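Local coordinates for lactococcal prophage ps3 protein 05 (PDB 3G8W), which probably transfers an acetyl group from acetyl-coenzyme A to an acceptor, as a member of the GNAT acetyltransferase family, at the interface of chains A and B. Residues are numbered along the deposited sequence; one frame, centred on the assembly and turned at random. Chains: chain A/B, Lactococcal prophage ps3 protein 05.

The interface of chains A and B. Residues chain A 146-149, 154; chain B 79-80, 82-83.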
loop_
_atom_site.group_PDB
_atom_site.type_symbol
_atom_site.label_atom_id
_atom_site.label_comp_id
_atom_site.label_asym_id
_atom_site.label_seq_id
_atom_site.Cartn_x
_atom_site.Cartn_y
_atom_site.Cartn_z
ATOM N N ASN A 146 -14.285 -6.390 -2.516
ATOM C CA ASN A 146 -13.265 -7.254 -3.120
ATOM C C ASN A 146 -11.845 -6.806 -2.811
ATOM O O ASN A 146 -10.957 -6.858 -3.672
ATOM C CB ASN A 146 -13.444 -7.377 -4.632
ATOM C CG ASN A 146 -14.837 -7.764 -5.032
ATOM O OD1 ASN A 146 -15.386 -7.210 -5.960
ATOM N ND2 ASN A 146 -15.412 -8.719 -4.349
ATOM N N ALA A 147 -11.645 -6.377 -1.571
ATOM C CA ALA A 147 -10.334 -6.035 -1.041
ATOM C C ALA A 147 -9.319 -7.178 -1.126
ATOM O O ALA A 147 -8.125 -6.926 -1.259
ATOM C CB ALA A 147 -10.461 -5.603 0.375
ATOM N N SER A 148 -9.782 -8.422 -1.000
ATOM C CA SER A 148 -8.877 -9.555 -0.919
ATOM C C SER A 148 -9.454 -10.653 -1.724
ATOM O O SER A 148 -10.672 -10.817 -1.743
ATOM C CB SER A 148 -8.694 -10.047 0.509
ATOM O OG SER A 148 -7.764 -9.227 1.209
ATOM N N LYS A 149 -8.570 -11.384 -2.402
ATOM C CA LYS A 149 -8.931 -12.581 -3.146
ATOM C C LYS A 149 -7.962 -13.687 -2.749
ATOM O O LYS A 149 -6.761 -13.426 -2.582
ATOM C CB LYS A 149 -8.836 -12.318 -4.647
ATOM C CG LYS A 149 -9.412 -13.381 -5.534
ATOM C CD LYS A 149 -9.285 -12.927 -6.980
ATOM C CE LYS A 149 -9.977 -13.878 -7.936
ATOM N NZ LYS A 149 -9.834 -13.419 -9.346
ATOM N N TYR A 154 -13.548 -13.909 -2.806
ATOM C CA TYR A 154 -13.324 -12.515 -2.436
ATOM C C TYR A 154 -13.763 -12.215 -1.011
ATOM O O TYR A 154 -14.506 -12.970 -0.389
ATOM C CB TYR A 154 -14.035 -11.582 -3.385
ATOM C CG TYR A 154 -13.575 -11.636 -4.812
ATOM C CD1 TYR A 154 -12.437 -10.936 -5.239
ATOM C CD2 TYR A 154 -14.296 -12.373 -5.758
ATOM C CE1 TYR A 154 -12.033 -10.982 -6.572
ATOM C CE2 TYR A 154 -13.900 -12.429 -7.091
ATOM C CZ TYR A 154 -12.775 -11.741 -7.487
ATOM O OH TYR A 154 -12.419 -11.806 -8.806
ATOM N N GLY B 79 -3.041 -12.430 -1.027
ATOM C CA GLY B 79 -4.433 -12.117 -1.352
ATOM C C GLY B 79 -4.713 -10.779 -2.011
ATOM O O GLY B 79 -5.859 -10.333 -2.047
ATOM N N LYS B 80 -3.683 -10.119 -2.517
ATOM C CA LYS B 80 -3.845 -8.767 -3.024
ATOM C C LYS B 80 -3.364 -8.548 -4.463
ATOM O O LYS B 80 -3.402 -7.418 -4.980
ATOM C CB LYS B 80 -3.248 -7.773 -2.035
ATOM C CG LYS B 80 -4.016 -7.864 -0.743
ATOM C CD LYS B 80 -3.927 -6.667 0.142
ATOM C CE LYS B 80 -5.196 -6.519 1.001
ATOM N NZ LYS B 80 -5.363 -7.705 1.906
ATOM N N HIS B 82 -4.715 -9.263 -7.266
ATOM C CA HIS B 82 -5.676 -8.858 -8.270
ATOM C C HIS B 82 -5.743 -7.334 -8.385
ATOM O O HIS B 82 -6.470 -6.820 -9.203
ATOM C CB HIS B 82 -7.035 -9.454 -7.958
ATOM C CG HIS B 82 -7.606 -8.948 -6.686
ATOM N ND1 HIS B 82 -7.003 -9.174 -5.470
ATOM C CD2 HIS B 82 -8.682 -8.169 -6.435
ATOM C CE1 HIS B 82 -7.704 -8.587 -4.519
ATOM N NE2 HIS B 82 -8.726 -7.967 -5.077
ATOM N N LYS B 83 -4.977 -6.608 -7.580
ATOM C CA LYS B 83 -5.087 -5.131 -7.529
ATOM C C LYS B 83 -3.794 -4.420 -7.829
ATOM O O LYS B 83 -2.710 -4.983 -7.667
ATOM C CB LYS B 83 -5.502 -4.671 -6.144
ATOM C CG LYS B 83 -6.896 -4.933 -5.785
ATOM C CD LYS B 83 -6.957 -5.359 -4.364
ATOM C CE LYS B 83 -6.513 -4.276 -3.393
ATOM N NZ LYS B 83 -6.781 -4.636 -1.948
#
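B:His82 reaches across to the start of strand 147-150 of chain A and meets a backbone carbonyl with its edge and a lysine side chain with its face. At the edge, NE2 donates to the carbonyl O of A:Asn146 at 2.9 Å; the acceptor lies close to the ring plane and the bond is nearly straight, 165° at the hydrogen. Over one face sits A:Lys149 CB, 4.0 Å from the ring centroid and displaced toward the rim, a CH-pi contact. B:Lys83 CG covers the opposite face from within chain B, so the ring is sandwiched between two lysine side chains, which limits how it can tilt. Beyond CB, A:Lys149 runs out extended, CG anti to the backbone N (chi1 -169°), and its NZ donates to the phenol OH of A:Tyr154 at 3.1 Å. Its backbone N donates to B:Gly79 O at 2.9 Å, tying the strand to the loop of chain B. Two lysine amines of chain B take part as well: B:Lys83 bends at chi2 and chi3 to bring NZ onto a lone pair of A:Ala147 O, 2.7 Å away, while B:Lys80 NZ gives a tip-to-tip bond of 2.9 Å to the A:Ser148 hydroxyl OG. Successive carbonyls of A:Asn146 and A:Ala147 are thus each read by a chain B side chain. The nearby amines might disfavour a charged imidazole. The patch joins strand 147-150, just before the long strand 153-163, to the loop leading into strand 83-91; it recurs with chains exchanged in a two-fold interface that may represent a biological dimer.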